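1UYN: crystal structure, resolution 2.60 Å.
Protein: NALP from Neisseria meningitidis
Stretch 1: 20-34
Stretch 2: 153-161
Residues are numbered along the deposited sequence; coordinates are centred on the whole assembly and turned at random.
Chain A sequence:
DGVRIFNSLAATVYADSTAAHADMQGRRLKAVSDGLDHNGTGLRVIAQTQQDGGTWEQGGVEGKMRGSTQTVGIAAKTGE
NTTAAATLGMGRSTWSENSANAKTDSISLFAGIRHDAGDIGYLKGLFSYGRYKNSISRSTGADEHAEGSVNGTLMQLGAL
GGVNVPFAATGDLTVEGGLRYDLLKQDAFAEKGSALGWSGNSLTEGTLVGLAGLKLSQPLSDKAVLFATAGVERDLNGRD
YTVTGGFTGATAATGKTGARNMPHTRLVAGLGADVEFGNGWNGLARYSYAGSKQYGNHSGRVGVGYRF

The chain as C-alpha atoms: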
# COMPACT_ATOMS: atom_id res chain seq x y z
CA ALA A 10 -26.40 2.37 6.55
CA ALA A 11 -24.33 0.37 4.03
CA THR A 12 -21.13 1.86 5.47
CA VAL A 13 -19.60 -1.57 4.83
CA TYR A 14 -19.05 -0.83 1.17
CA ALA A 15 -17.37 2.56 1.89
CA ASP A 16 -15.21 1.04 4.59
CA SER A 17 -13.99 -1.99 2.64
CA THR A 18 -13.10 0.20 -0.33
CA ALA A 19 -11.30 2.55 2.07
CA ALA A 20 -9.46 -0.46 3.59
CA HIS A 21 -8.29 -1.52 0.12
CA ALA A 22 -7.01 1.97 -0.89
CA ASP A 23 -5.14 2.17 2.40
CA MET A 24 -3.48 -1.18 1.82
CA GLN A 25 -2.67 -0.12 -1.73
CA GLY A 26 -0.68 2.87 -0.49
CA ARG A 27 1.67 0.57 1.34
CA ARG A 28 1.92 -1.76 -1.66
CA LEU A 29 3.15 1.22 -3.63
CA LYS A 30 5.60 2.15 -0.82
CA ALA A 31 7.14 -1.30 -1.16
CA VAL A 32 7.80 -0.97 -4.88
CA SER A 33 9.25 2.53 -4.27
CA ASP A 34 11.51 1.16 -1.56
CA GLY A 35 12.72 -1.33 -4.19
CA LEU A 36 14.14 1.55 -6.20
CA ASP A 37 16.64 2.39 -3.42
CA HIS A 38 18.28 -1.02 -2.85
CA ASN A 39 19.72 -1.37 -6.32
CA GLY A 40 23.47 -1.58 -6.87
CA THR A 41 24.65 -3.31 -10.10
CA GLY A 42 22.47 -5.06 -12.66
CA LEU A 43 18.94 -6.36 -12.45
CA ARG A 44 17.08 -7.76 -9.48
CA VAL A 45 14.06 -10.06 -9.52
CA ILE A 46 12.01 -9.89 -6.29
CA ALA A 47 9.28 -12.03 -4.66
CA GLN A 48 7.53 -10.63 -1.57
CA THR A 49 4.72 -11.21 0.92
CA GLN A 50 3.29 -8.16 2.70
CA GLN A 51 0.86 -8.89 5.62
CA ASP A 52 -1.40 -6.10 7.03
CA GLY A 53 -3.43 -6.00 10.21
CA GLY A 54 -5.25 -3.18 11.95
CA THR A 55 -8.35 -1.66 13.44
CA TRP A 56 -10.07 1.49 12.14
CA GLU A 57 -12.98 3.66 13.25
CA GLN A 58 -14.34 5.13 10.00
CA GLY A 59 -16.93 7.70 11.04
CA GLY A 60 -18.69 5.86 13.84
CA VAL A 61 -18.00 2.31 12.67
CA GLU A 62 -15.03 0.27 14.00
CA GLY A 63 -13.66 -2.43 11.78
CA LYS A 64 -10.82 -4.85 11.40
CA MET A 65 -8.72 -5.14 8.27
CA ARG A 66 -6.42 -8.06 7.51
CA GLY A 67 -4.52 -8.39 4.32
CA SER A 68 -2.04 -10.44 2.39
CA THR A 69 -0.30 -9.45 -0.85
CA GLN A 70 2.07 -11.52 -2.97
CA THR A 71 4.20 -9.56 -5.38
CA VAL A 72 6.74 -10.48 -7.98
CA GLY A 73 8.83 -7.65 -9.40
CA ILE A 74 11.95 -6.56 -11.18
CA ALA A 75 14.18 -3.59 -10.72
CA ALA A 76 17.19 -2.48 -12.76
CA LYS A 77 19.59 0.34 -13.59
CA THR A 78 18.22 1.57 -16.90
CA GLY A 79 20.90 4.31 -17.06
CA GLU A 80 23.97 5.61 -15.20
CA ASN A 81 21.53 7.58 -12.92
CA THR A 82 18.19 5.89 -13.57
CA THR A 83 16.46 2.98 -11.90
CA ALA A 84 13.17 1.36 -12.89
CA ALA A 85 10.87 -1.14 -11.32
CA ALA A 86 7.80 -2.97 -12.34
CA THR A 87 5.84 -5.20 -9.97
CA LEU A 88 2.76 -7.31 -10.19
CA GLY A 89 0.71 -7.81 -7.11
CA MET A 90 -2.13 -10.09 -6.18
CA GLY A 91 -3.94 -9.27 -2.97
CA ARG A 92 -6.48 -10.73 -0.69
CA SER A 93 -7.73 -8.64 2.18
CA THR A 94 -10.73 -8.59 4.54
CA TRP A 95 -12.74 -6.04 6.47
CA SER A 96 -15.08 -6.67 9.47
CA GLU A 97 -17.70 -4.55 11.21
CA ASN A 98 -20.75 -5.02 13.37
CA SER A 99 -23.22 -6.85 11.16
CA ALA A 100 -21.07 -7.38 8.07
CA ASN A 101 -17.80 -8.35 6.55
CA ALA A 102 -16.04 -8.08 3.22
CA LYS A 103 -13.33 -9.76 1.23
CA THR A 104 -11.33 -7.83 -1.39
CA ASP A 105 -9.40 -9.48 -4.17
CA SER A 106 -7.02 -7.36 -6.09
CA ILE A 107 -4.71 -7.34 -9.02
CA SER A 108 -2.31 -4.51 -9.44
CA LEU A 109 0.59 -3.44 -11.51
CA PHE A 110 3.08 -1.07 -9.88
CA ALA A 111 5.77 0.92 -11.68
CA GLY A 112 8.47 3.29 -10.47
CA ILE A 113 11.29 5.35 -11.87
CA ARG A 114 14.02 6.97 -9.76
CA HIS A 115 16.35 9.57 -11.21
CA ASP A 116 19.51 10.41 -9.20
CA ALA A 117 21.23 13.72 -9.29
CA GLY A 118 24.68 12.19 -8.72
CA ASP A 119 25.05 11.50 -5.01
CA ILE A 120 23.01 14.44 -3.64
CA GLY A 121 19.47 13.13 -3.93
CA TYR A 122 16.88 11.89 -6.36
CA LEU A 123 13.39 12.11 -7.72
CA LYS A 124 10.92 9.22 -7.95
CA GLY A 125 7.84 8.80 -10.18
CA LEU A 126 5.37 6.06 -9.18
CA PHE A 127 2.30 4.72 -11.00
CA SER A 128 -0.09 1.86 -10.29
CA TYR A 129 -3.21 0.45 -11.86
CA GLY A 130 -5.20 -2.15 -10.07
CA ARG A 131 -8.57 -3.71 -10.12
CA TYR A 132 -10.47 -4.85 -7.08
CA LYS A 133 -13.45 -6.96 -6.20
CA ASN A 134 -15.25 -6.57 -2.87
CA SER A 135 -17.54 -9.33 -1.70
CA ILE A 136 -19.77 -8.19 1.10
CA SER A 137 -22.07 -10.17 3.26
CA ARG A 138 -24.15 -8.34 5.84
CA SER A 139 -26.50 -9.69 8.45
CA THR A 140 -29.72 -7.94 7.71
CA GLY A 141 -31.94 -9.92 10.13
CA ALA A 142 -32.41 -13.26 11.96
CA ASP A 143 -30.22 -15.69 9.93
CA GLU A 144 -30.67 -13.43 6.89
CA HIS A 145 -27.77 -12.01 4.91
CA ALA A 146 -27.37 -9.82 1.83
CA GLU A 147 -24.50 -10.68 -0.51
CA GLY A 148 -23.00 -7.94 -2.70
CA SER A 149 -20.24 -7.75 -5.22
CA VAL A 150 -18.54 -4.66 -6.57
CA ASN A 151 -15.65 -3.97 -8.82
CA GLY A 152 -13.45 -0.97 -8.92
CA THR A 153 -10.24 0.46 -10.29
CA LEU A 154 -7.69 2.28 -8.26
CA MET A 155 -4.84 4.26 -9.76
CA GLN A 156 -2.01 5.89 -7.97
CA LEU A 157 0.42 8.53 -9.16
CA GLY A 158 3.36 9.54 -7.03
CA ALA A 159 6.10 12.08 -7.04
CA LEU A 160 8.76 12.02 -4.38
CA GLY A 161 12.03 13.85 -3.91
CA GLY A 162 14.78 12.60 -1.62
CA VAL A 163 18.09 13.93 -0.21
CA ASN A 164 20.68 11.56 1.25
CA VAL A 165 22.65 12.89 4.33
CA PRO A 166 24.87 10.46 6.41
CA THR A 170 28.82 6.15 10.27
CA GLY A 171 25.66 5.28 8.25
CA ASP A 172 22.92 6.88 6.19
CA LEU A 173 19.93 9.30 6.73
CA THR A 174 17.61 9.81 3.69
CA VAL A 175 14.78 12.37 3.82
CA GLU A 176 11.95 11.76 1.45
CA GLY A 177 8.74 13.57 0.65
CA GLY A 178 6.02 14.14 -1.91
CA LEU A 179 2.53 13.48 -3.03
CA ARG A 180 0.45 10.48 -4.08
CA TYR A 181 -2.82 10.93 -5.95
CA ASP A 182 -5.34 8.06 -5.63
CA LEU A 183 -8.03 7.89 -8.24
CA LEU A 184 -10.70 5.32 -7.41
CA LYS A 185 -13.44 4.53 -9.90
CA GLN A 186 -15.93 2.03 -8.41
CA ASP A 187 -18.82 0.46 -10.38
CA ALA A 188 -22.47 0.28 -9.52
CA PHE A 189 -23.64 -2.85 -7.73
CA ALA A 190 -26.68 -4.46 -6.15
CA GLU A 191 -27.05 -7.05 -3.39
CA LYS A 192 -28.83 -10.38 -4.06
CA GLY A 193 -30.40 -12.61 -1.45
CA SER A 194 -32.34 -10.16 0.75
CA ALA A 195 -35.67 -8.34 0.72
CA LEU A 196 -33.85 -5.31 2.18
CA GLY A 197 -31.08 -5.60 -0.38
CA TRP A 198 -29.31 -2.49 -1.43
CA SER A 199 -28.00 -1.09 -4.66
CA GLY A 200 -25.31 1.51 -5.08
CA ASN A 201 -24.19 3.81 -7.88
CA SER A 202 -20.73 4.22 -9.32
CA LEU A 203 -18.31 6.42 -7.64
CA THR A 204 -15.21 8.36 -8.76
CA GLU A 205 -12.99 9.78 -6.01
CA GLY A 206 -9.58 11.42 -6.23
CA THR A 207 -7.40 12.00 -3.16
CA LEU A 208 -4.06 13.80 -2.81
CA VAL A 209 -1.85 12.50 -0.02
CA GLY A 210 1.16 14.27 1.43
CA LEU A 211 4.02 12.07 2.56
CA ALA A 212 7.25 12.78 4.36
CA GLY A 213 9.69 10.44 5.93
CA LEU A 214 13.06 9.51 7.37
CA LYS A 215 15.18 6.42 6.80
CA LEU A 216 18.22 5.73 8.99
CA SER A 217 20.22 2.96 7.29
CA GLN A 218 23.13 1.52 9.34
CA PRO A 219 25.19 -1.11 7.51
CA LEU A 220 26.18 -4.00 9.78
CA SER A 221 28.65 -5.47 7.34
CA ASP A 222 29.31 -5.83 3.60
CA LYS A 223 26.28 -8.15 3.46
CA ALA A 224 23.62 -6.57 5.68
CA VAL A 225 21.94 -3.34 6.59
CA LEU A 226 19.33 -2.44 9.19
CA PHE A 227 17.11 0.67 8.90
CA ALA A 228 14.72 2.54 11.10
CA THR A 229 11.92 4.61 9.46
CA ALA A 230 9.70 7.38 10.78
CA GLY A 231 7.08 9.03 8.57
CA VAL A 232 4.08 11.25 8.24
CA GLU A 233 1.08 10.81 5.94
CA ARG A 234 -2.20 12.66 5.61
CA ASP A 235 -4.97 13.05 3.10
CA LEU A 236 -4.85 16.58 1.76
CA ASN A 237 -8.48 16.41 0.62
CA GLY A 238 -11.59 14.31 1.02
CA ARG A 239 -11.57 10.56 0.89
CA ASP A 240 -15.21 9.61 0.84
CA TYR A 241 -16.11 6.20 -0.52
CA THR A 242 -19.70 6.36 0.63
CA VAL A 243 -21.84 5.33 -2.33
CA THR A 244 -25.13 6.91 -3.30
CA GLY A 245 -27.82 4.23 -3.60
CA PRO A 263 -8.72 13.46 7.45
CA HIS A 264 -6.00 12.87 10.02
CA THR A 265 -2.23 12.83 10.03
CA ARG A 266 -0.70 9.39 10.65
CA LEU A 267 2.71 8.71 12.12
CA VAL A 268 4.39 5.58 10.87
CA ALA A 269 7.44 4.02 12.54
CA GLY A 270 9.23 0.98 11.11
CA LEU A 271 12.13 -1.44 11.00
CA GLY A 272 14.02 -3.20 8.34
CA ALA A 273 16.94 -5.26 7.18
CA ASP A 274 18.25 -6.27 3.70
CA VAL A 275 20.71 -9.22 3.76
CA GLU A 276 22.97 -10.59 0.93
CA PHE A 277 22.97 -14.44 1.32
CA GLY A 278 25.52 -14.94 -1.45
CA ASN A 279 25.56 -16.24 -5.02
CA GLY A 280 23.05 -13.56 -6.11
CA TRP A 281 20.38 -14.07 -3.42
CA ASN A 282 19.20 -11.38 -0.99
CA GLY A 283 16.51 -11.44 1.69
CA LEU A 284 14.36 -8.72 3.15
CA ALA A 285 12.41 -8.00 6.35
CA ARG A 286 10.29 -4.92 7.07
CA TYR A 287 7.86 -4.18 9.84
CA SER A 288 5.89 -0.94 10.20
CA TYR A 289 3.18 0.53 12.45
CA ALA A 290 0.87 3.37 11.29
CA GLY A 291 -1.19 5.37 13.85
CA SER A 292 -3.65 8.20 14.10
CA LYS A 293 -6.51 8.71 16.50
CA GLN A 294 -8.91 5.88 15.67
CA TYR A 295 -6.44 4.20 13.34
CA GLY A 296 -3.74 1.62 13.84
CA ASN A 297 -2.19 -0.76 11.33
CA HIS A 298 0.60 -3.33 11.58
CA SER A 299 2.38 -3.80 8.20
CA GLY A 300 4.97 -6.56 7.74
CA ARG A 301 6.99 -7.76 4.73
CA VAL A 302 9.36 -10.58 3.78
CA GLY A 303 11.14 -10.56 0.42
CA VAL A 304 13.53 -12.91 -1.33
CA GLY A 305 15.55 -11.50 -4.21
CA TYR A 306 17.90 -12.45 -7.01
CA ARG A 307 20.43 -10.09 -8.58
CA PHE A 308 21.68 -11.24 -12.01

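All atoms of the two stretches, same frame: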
# COMPACT_ATOMS: atom_id res chain seq x y z
N ALA A 20 -10.47 0.49 3.10
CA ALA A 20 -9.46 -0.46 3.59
C ALA A 20 -8.53 -0.94 2.48
O ALA A 20 -7.36 -1.13 2.71
CB ALA A 20 -10.11 -1.65 4.26
N HIS A 21 -9.08 -1.11 1.28
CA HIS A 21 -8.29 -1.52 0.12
C HIS A 21 -7.32 -0.41 -0.35
O HIS A 21 -6.12 -0.66 -0.53
CB HIS A 21 -9.18 -1.93 -1.05
CG HIS A 21 -8.42 -2.18 -2.31
ND1 HIS A 21 -7.56 -3.24 -2.45
CD2 HIS A 21 -8.34 -1.48 -3.45
CE1 HIS A 21 -7.01 -3.20 -3.64
NE2 HIS A 21 -7.46 -2.14 -4.28
N ALA A 22 -7.85 0.79 -0.57
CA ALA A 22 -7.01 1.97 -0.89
C ALA A 22 -5.83 2.18 0.06
O ALA A 22 -4.75 2.63 -0.33
CB ALA A 22 -7.86 3.25 -0.93
N ASP A 23 -6.09 1.92 1.33
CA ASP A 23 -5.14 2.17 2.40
C ASP A 23 -4.04 1.13 2.29
O ASP A 23 -2.87 1.45 2.35
CB ASP A 23 -5.87 2.07 3.72
CG ASP A 23 -5.02 2.43 4.88
OD1 ASP A 23 -4.75 3.62 5.07
OD2 ASP A 23 -4.62 1.60 5.71
N MET A 24 -4.44 -0.12 2.06
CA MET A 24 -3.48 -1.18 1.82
C MET A 24 -2.66 -0.94 0.59
O MET A 24 -1.47 -1.21 0.61
CB MET A 24 -4.16 -2.55 1.71
CG MET A 24 -4.08 -3.33 3.03
SD MET A 24 -5.27 -4.63 3.16
CE MET A 24 -5.70 -4.47 4.85
N GLN A 25 -3.30 -0.45 -0.46
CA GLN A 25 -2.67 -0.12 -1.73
C GLN A 25 -1.59 0.94 -1.59
O GLN A 25 -0.62 0.90 -2.32
CB GLN A 25 -3.70 0.38 -2.73
CG GLN A 25 -3.23 0.33 -4.16
CD GLN A 25 -3.39 -1.05 -4.81
OE1 GLN A 25 -3.33 -2.07 -4.12
NE2 GLN A 25 -3.55 -1.08 -6.15
N GLY A 26 -1.72 1.88 -0.67
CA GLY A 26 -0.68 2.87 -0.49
C GLY A 26 0.61 2.24 0.02
O GLY A 26 1.72 2.71 -0.27
N ARG A 27 0.48 1.21 0.84
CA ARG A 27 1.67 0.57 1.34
C ARG A 27 2.26 -0.32 0.25
O ARG A 27 3.49 -0.42 0.14
CB ARG A 27 1.40 -0.23 2.61
CG ARG A 27 1.02 0.64 3.81
CD ARG A 27 0.85 -0.18 5.05
NE ARG A 27 -0.45 -0.81 5.02
CZ ARG A 27 -1.56 -0.17 5.34
NH1 ARG A 27 -1.51 1.11 5.72
NH2 ARG A 27 -2.72 -0.80 5.29
N ARG A 28 1.40 -0.95 -0.56
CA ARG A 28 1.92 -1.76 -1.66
C ARG A 28 2.80 -0.92 -2.55
O ARG A 28 3.85 -1.38 -2.99
CB ARG A 28 0.79 -2.40 -2.49
CG ARG A 28 0.02 -3.40 -1.70
CD ARG A 28 -1.14 -4.00 -2.43
NE ARG A 28 -1.95 -4.86 -1.54
CZ ARG A 28 -3.20 -4.61 -1.17
NH1 ARG A 28 -3.85 -3.50 -1.57
NH2 ARG A 28 -3.82 -5.46 -0.37
N LEU A 29 2.37 0.30 -2.82
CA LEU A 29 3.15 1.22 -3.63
C LEU A 29 4.48 1.62 -2.92
O LEU A 29 5.53 1.76 -3.56
CB LEU A 29 2.32 2.46 -3.95
CG LEU A 29 2.97 3.36 -5.02
CD1 LEU A 29 2.88 2.72 -6.42
CD2 LEU A 29 2.40 4.73 -5.01
N LYS A 30 4.41 1.81 -1.60
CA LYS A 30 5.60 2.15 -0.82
C LYS A 30 6.66 1.09 -1.06
O LYS A 30 7.82 1.40 -1.25
CB LYS A 30 5.28 2.19 0.69
CG LYS A 30 5.40 3.57 1.39
CD LYS A 30 4.32 3.74 2.59
CE LYS A 30 3.22 4.81 2.29
NZ LYS A 30 1.80 4.45 2.77
N ALA A 31 6.24 -0.16 -1.08
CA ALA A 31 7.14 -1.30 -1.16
C ALA A 31 7.91 -1.37 -2.50
O ALA A 31 9.10 -1.70 -2.57
CB ALA A 31 6.33 -2.59 -0.91
N VAL A 32 7.22 -1.04 -3.56
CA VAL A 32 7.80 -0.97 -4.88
C VAL A 32 8.77 0.23 -4.97
O VAL A 32 9.79 0.16 -5.65
CB VAL A 32 6.64 -0.84 -5.91
CG1 VAL A 32 7.13 -0.54 -7.34
CG2 VAL A 32 5.81 -2.09 -5.88
N SER A 33 8.41 1.33 -4.32
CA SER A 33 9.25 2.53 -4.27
C SER A 33 10.47 2.31 -3.41
O SER A 33 11.50 2.88 -3.64
CB SER A 33 8.46 3.74 -3.73
OG SER A 33 9.32 4.81 -3.39
N ASP A 34 10.36 1.49 -2.38
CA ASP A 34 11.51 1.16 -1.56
C ASP A 34 12.50 0.34 -2.41
O ASP A 34 13.71 0.55 -2.33
CB ASP A 34 11.05 0.48 -0.24
CG ASP A 34 10.27 1.48 0.71
OD1 ASP A 34 10.35 2.72 0.45
OD2 ASP A 34 9.54 1.12 1.70
N THR A 153 -11.57 0.20 -9.80
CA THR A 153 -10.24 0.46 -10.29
C THR A 153 -9.68 1.49 -9.38
O THR A 153 -10.38 2.41 -8.97
CB THR A 153 -10.31 1.03 -11.66
OG1 THR A 153 -11.06 0.12 -12.47
CG2 THR A 153 -8.94 1.02 -12.32
N LEU A 154 -8.43 1.30 -9.02
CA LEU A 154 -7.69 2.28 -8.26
C LEU A 154 -6.39 2.60 -8.97
O LEU A 154 -5.62 1.70 -9.29
CB LEU A 154 -7.39 1.71 -6.90
CG LEU A 154 -6.51 2.55 -6.01
CD1 LEU A 154 -7.15 3.95 -5.75
CD2 LEU A 154 -6.31 1.73 -4.75
N MET A 155 -6.13 3.87 -9.21
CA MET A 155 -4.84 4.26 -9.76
C MET A 155 -4.08 5.12 -8.81
O MET A 155 -4.65 5.92 -8.13
CB MET A 155 -5.02 5.03 -11.05
CG MET A 155 -5.48 4.08 -12.13
SD MET A 155 -5.87 4.91 -13.68
CE MET A 155 -4.44 6.44 -13.63
N GLN A 156 -2.79 4.98 -8.78
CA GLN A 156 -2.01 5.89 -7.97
C GLN A 156 -0.96 6.51 -8.87
O GLN A 156 -0.43 5.87 -9.81
CB GLN A 156 -1.34 5.15 -6.80
CG GLN A 156 -2.29 4.41 -5.89
CD GLN A 156 -1.55 3.39 -5.10
OE1 GLN A 156 -0.77 2.61 -5.68
NE2 GLN A 156 -1.75 3.36 -3.80
N LEU A 157 -0.71 7.79 -8.60
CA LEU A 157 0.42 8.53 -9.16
C LEU A 157 1.20 9.21 -8.04
O LEU A 157 0.63 9.83 -7.14
CB LEU A 157 -0.09 9.59 -10.12
CG LEU A 157 0.05 9.20 -11.59
CD1 LEU A 157 -0.74 10.19 -12.42
CD2 LEU A 157 1.55 9.26 -11.99
N GLY A 158 2.51 9.12 -8.11
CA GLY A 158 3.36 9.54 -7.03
C GLY A 158 4.55 10.32 -7.54
O GLY A 158 5.13 10.01 -8.59
N ALA A 159 4.92 11.33 -6.77
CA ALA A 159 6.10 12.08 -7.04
C ALA A 159 6.78 12.27 -5.71
O ALA A 159 6.18 12.75 -4.80
CB ALA A 159 5.74 13.40 -7.68
N LEU A 160 8.01 11.83 -5.59
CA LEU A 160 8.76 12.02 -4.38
C LEU A 160 10.13 12.60 -4.72
O LEU A 160 10.71 12.27 -5.74
CB LEU A 160 8.93 10.70 -3.65
CG LEU A 160 7.69 9.94 -3.16
CD1 LEU A 160 8.10 8.59 -2.57
CD2 LEU A 160 6.90 10.74 -2.12
N GLY A 161 10.64 13.46 -3.87
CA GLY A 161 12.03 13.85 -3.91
C GLY A 161 12.71 13.36 -2.65
O GLY A 161 12.09 13.36 -1.59
O HOH W 1 -4.07 4.18 -2.45
O HOH W 2 -3.44 1.18 -7.63

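Residues 20-34 are helical throughout, and residues 153-161 form an extended strand, with phi/psi values near -130/138. The two axes approach to 10.1 Å, and their N-to-C directions diverge by 42°, so the elements run obliquely in the same general sense. The CA-CA spacing widens along the pair: 7.4 Å from Ala-22 CA to Leu-154 CA, 8.2 Å from Gly-26 CA to Gln-156 CA, and 9.5 Å from Ser-33 CA to Leu-160 CA. On the strand most of the covered area belongs to Leu-154 and Gln-156; on the helix it is greatest at Gln-25 and Leu-29, and the total buried surface is a modest 355 Å².

Strand alternation selects the participants. Leu-154, Gln-156 and Leu-160 direct CA-to-CB toward the helix, whereas Thr-153, Met-155 and Leu-157 direct it away.

Gln-156 (chi1 m, chi2 t) provides the one direct hydrogen bond across the contact. Its NE2 donates to the backbone Gln-25 O at 3.1 Å with an N-H...O angle of 164°, close to linear. That carbonyl also accepts the helical bond from Leu-29 N (3.1 Å from Leu-29 N to Gln-25 O), so the side chain adds a second donor without breaking the helix. Gly-26 N lies 3.5 Å from Gln-156 NE2, but both are donors and no bond forms. Leu-29 CB packs 3.5 Å from Gln-156 OE1.

Two waters extend the polar link. One donates to Ala-22 O (water O to Ala-22 O, 2.7 Å) and accepts from Gln-156 NE2 (2.8 Å to water O). The other accepts from Gln-25 NE2 (2.7 Å to water O) and donates to Leu-154 O (water O to Leu-154 O, 2.8 Å).

Apolar packing centres on Leu-154 CD2, which lies 3.4 Å from Gln-25 CG, 3.9 Å from Ala-22 CA and 4.0 Å from His-21 CD2, approaching the imidazole obliquely. Within the helix, Arg-28 NH1 donates to Gln-25 OE1 at 3.0 Å, tethering that amide.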